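Local coordinates for MgGH51 (Meripilus giganteus, PDB 6ZPV), which hydrolyses terminal alpha-L-arabinofuranosyl linkages as a fungal GH51 alpha-L-arabinofuranosidase, probably releasing arabinose from plant cell-wall polysaccharides, at residues A[414-419]-A[467-472]. Sequence-based numbering, arbitrary orientation.
Sequences YYDGFQ and LERNSD. With NAG (2-acetamido-2-deoxy-beta-D-glucopyranose), chain B; ACT (acetate ion), chain G.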
ATOM      1  N   TYR A 414      19.621 -17.629  -5.718  1.00 13.24           N
ATOM      2  CA  TYR A 414      19.833 -16.453  -6.579  1.00 14.57           C
ATOM      3  C   TYR A 414      21.034 -15.639  -6.096  1.00 13.09           C
ATOM      4  O   TYR A 414      21.862 -15.197  -6.916  1.00 14.47           O
ATOM      5  CB  TYR A 414      18.568 -15.597  -6.619  1.00 14.18           C
ATOM      6  CG  TYR A 414      18.658 -14.425  -7.557  1.00 14.69           C
ATOM      7  CD1 TYR A 414      18.298 -14.547  -8.891  1.00 16.64           C
ATOM      8  CD2 TYR A 414      19.073 -13.194  -7.152  1.00 14.78           C
ATOM      9  CE1 TYR A 414      18.374 -13.465  -9.765  1.00 18.90           C
ATOM     10  CE2 TYR A 414      19.117 -12.111  -8.022  1.00 15.64           C
ATOM     11  CZ  TYR A 414      18.819 -12.249  -9.321  1.00 16.76           C
ATOM     12  OH  TYR A 414      18.861 -11.126 -10.165  1.00 19.22           O
ATOM     13  N   TYR A 415      21.117 -15.351  -4.803  1.00 12.73           N
ATOM     14  CA  TYR A 415      22.140 -14.434  -4.254  1.00 12.89           C
ATOM     15  C   TYR A 415      23.413 -15.128  -3.772  1.00 13.62           C
ATOM     16  O   TYR A 415      24.407 -14.434  -3.467  1.00 14.13           O
ATOM     17  CB  TYR A 415      21.571 -13.533  -3.167  1.00 13.00           C
ATOM     18  CG  TYR A 415      20.668 -12.435  -3.684  1.00 12.22           C
ATOM     19  CD1 TYR A 415      21.217 -11.321  -4.305  1.00 13.36           C
ATOM     20  CD2 TYR A 415      19.300 -12.499  -3.579  1.00 12.80           C
ATOM     21  CE1 TYR A 415      20.407 -10.321  -4.832  1.00 12.99           C
ATOM     22  CE2 TYR A 415      18.492 -11.509  -4.075  1.00 13.20           C
ATOM     23  CZ  TYR A 415      19.028 -10.391  -4.671  1.00 12.63           C
ATOM     24  OH  TYR A 415      18.314  -9.347  -5.207  1.00 13.81           O
ATOM     25  N   ASP A 416      23.437 -16.461  -3.709  1.00 13.39           N
ATOM     26  CA  ASP A 416      24.607 -17.136  -3.095  1.00 14.14           C
ATOM     27  C   ASP A 416      25.904 -16.845  -3.853  1.00 15.30           C
ATOM     28  O   ASP A 416      26.955 -16.807  -3.179  1.00 17.00           O
ATOM     29  CB  ASP A 416      24.376 -18.624  -2.980  1.00 14.35           C
ATOM     30  CG  ASP A 416      23.357 -18.925  -1.914  1.00 13.49           C
ATOM     31  OD1 ASP A 416      22.134 -18.663  -2.125  1.00 13.48           O
ATOM     32  OD2 ASP A 416      23.732 -19.427  -0.813  1.00 15.20           O
ATOM     33  N   GLY A 417      25.853 -16.776  -5.175  1.00 15.62           N
ATOM     34  CA  GLY A 417      27.054 -16.563  -5.962  1.00 16.87           C
ATOM     35  C   GLY A 417      27.392 -15.108  -6.184  1.00 18.14           C
ATOM     36  O   GLY A 417      28.399 -14.849  -6.905  1.00 19.06           O
ATOM     37  N   PHE A 418      26.616 -14.162  -5.643  1.00 15.02           N
ATOM     38  CA  PHE A 418      26.948 -12.753  -5.828  1.00 15.44           C
ATOM     39  C   PHE A 418      28.224 -12.423  -5.101  1.00 15.62           C
ATOM     40  O   PHE A 418      28.555 -12.988  -4.028  1.00 16.69           O
ATOM     41  CB  PHE A 418      25.856 -11.822  -5.282  1.00 15.14           C
ATOM     42  CG  PHE A 418      24.696 -11.513  -6.220  1.00 15.02           C
ATOM     43  CD1 PHE A 418      24.028 -12.493  -6.949  1.00 16.90           C
ATOM     44  CD2 PHE A 418      24.253 -10.203  -6.338  1.00 15.90           C
ATOM     45  CE1 PHE A 418      23.008 -12.173  -7.819  1.00 18.37           C
ATOM     46  CE2 PHE A 418      23.209  -9.893  -7.192  1.00 16.44           C
ATOM     47  CZ  PHE A 418      22.598 -10.873  -7.939  1.00 16.55           C
ATOM     48  N   GLN A 419      28.957 -11.480  -5.660  1.00 16.44           N
ATOM     49  CA  GLN A 419      30.126 -10.945  -4.942  1.00 16.70           C
ATOM     50  C   GLN A 419      29.690 -10.167  -3.708  1.00 16.58           C
ATOM     51  O   GLN A 419      28.640  -9.533  -3.721  1.00 18.05           O
ATOM     52  CB  GLN A 419      30.918 -10.023  -5.866  1.00 20.13           C
ATOM     53  CG  GLN A 419      31.456 -10.660  -7.120  1.00 20.95           C
ATOM     54  CD  GLN A 419      32.376 -11.827  -6.828  1.00 25.50           C
ATOM     55  OE1 GLN A 419      33.361 -11.674  -6.098  1.00 30.11           O
ATOM     56  NE2 GLN A 419      32.009 -12.985  -7.369  1.00 28.05           N
ATOM     57  N   LEU A 467      16.904 -15.392   0.551  1.00 10.95           N
ATOM     58  CA  LEU A 467      17.075 -13.973   0.914  1.00 11.52           C
ATOM     59  C   LEU A 467      17.680 -13.868   2.320  1.00 11.32           C
ATOM     60  O   LEU A 467      18.584 -13.043   2.566  1.00 12.54           O
ATOM     61  CB  LEU A 467      15.750 -13.234   0.808  1.00 11.45           C
ATOM     62  CG  LEU A 467      15.086 -13.201  -0.561  1.00 12.27           C
ATOM     63  CD1 LEU A 467      13.776 -12.442  -0.480  1.00 13.02           C
ATOM     64  CD2 LEU A 467      15.965 -12.566  -1.616  1.00 13.26           C
ATOM     65  N   GLU A 468      17.173 -14.677   3.233  1.00 11.04           N
ATOM     66  CA  GLU A 468      17.627 -14.608   4.620  1.00 11.84           C
ATOM     67  C   GLU A 468      19.042 -15.146   4.764  1.00 11.34           C
ATOM     68  O   GLU A 468      19.903 -14.536   5.441  1.00 11.92           O
ATOM     69  CB  GLU A 468      16.615 -15.319   5.547  1.00 11.75           C
ATOM     70  CG  GLU A 468      16.859 -15.119   7.004  1.00 12.31           C
ATOM     71  CD  GLU A 468      15.706 -15.628   7.861  1.00 11.65           C
ATOM     72  OE1 GLU A 468      15.708 -16.815   8.191  1.00 11.99           O
ATOM     73  OE2 GLU A 468      14.802 -14.790   8.178  1.00 12.43           O
ATOM     74  N   ARG A 469      19.353 -16.284   4.124  1.00 11.45           N
ATOM     75  CA  ARG A 469      20.750 -16.793   4.157  1.00 11.61           C
ATOM     76  C   ARG A 469      21.737 -15.748   3.623  1.00 12.25           C
ATOM     77  O   ARG A 469      22.841 -15.594   4.129  1.00 12.51           O
ATOM     78  CB  ARG A 469      20.816 -18.081   3.327  1.00 12.03           C
ATOM     79  CG  ARG A 469      22.243 -18.621   3.209  1.00 12.83           C
ATOM     80  CD  ARG A 469      22.343 -20.025   2.591  1.00 12.91           C
ATOM     81  NE  ARG A 469      21.834 -20.046   1.214  1.00 13.13           N
ATOM     82  CZ  ARG A 469      20.624 -20.481   0.832  1.00 12.66           C
ATOM     83  NH1 ARG A 469      19.774 -21.046   1.670  1.00 12.89           N
ATOM     84  NH2 ARG A 469      20.272 -20.332  -0.454  1.00 13.01           N
ATOM     85  N   ASN A 470      21.323 -15.067   2.529  1.00 11.89           N
ATOM     86  CA  ASN A 470      22.159 -14.043   1.844  1.00 11.62           C
ATOM     87  C   ASN A 470      21.920 -12.640   2.387  1.00 11.76           C
ATOM     88  O   ASN A 470      22.254 -11.674   1.671  1.00 12.55           O
ATOM     89  CB  ASN A 470      21.949 -14.136   0.363  1.00 12.46           C
ATOM     90  CG  ASN A 470      22.427 -15.442  -0.234  1.00 11.84           C
ATOM     91  OD1 ASN A 470      23.648 -15.661  -0.249  1.00 13.54           O
ATOM     92  ND2 ASN A 470      21.505 -16.286  -0.677  1.00 13.31           N
ATOM     93  N   SER A 471      21.427 -12.517   3.621  1.00 11.39           N
ATOM     94  CA  SER A 471      21.094 -11.182   4.197  1.00 11.60           C
ATOM     95  C   SER A 471      22.321 -10.401   4.656  1.00 12.61           C
ATOM     96  O   SER A 471      22.157  -9.270   5.132  1.00 13.88           O
ATOM     97  CB  SER A 471      20.019 -11.290   5.225  1.00 12.52           C
ATOM     98  OG  SER A 471      20.395 -12.080   6.347  1.00 13.90           O
ATOM     99  N   ASP A 472      23.523 -10.935   4.442  1.00 12.89           N
ATOM    100  CA  ASP A 472      24.724 -10.104   4.498  1.00 13.70           C
ATOM    101  C   ASP A 472      24.705  -9.077   3.389  1.00 14.02           C
ATOM    102  O   ASP A 472      25.238  -7.969   3.585  1.00 17.18           O
ATOM    103  CB  ASP A 472      25.991 -10.958   4.494  1.00 14.67           C
ATOM    104  CG  ASP A 472      26.182 -11.856   3.286  1.00 15.17           C
ATOM    105  OD1 ASP A 472      25.174 -12.455   2.840  1.00 14.99           O
ATOM    106  OD2 ASP A 472      27.338 -11.986   2.863  1.00 17.63           O
TER
HETATM  107  C1  NAG B   1      30.565  -6.327  -7.471  1.00 19.30           C
HETATM  108  C2  NAG B   1      31.001  -5.168  -8.402  1.00 17.64           C
HETATM  109  C3  NAG B   1      30.397  -5.198  -9.791  1.00 19.13           C
HETATM  110  C4  NAG B   1      30.370  -6.522 -10.465  1.00 18.14           C
HETATM  111  C5  NAG B   1      29.872  -7.535  -9.438  1.00 17.80           C
HETATM  112  C6  NAG B   1      29.972  -8.975  -9.978  1.00 18.40           C
HETATM  113  C7  NAG B   1      31.704  -3.319  -6.965  1.00 20.41           C
HETATM  114  C8  NAG B   1      31.279  -2.092  -6.150  1.00 22.34           C
HETATM  115  N2  NAG B   1      30.817  -3.884  -7.747  1.00 18.13           N
HETATM  116  O3  NAG B   1      30.990  -4.188 -10.642  1.00 19.85           O
HETATM  117  O4  NAG B   1      29.476  -6.635 -11.576  1.00 17.04           O
HETATM  118  O5  NAG B   1      30.642  -7.554  -8.262  1.00 17.99           O
HETATM  119  O6  NAG B   1      31.299  -9.243 -10.440  1.00 21.56           O
HETATM  120  O7  NAG B   1      32.875  -3.711  -6.946  1.00 23.92           O
HETATM  121  C   ACT G 708      27.062 -10.149  -8.540  1.00 20.93           C
HETATM  122  O   ACT G 708      27.751  -9.856  -7.596  1.00 20.13           O
HETATM  123  OXT ACT G 708      27.184 -11.270  -9.137  1.00 25.52           O
HETATM  124  CH3 ACT G 708      26.019  -9.059  -9.071  1.00 23.05           C
HETATM  125  O   HOH W   1      25.399 -17.481   1.154  1.00 20.49           O
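Asp-416 OD1 accepts two hydrogen bonds from residues 467-472. Arg-469 NH2 donates to Asp-416 OD1 at 3.0 Å, on the syn side. Asn-470 ND2 reaches Asp-416 OD1 at 2.9 Å from the opposite face of the carboxylate, 68° out of its plane. The other oxygen, Asp-416 OD2, takes a straight bond from Arg-469 NE on its syn lone pair (2.8 Å). The arginine grips the carboxylate side-on, with the two planes 32° apart. Its chain runs extended and then bends at chi3 (62°), which places NE. The arginine and the added amide donor would probably favour the ionised form of Asp-416. A water donates to both Asp-416 OD2 and Asn-470 OD1.

The contact lies at the N-terminal ends of strands 424-432 and 474-479 of the (beta/alpha)8 barrel, opposite the end that carries the active site in this fold. It ties the loop between helix 405-410 and strand 424-432 to the C-terminal end of helix 454-469. Tyr-415 to Phe-418 form a type I beta turn. Arg-420 bonds Tyr-415 O and Asn-470 OD1.

Tyr-415 CB packs on Asn-470 CB at 3.6 Å. The Tyr-415 ring meets Leu-467 obliquely, CE2 to CD2 at 3.7 Å. Its hydroxyl bonds Glu-427 on strand 424-432. Tyr-415 CD1 lies over the centre of one face of Phe-418, and the methyl of an acetate, probably from the crystallisation liquor, lies over the opposite face, off-centre.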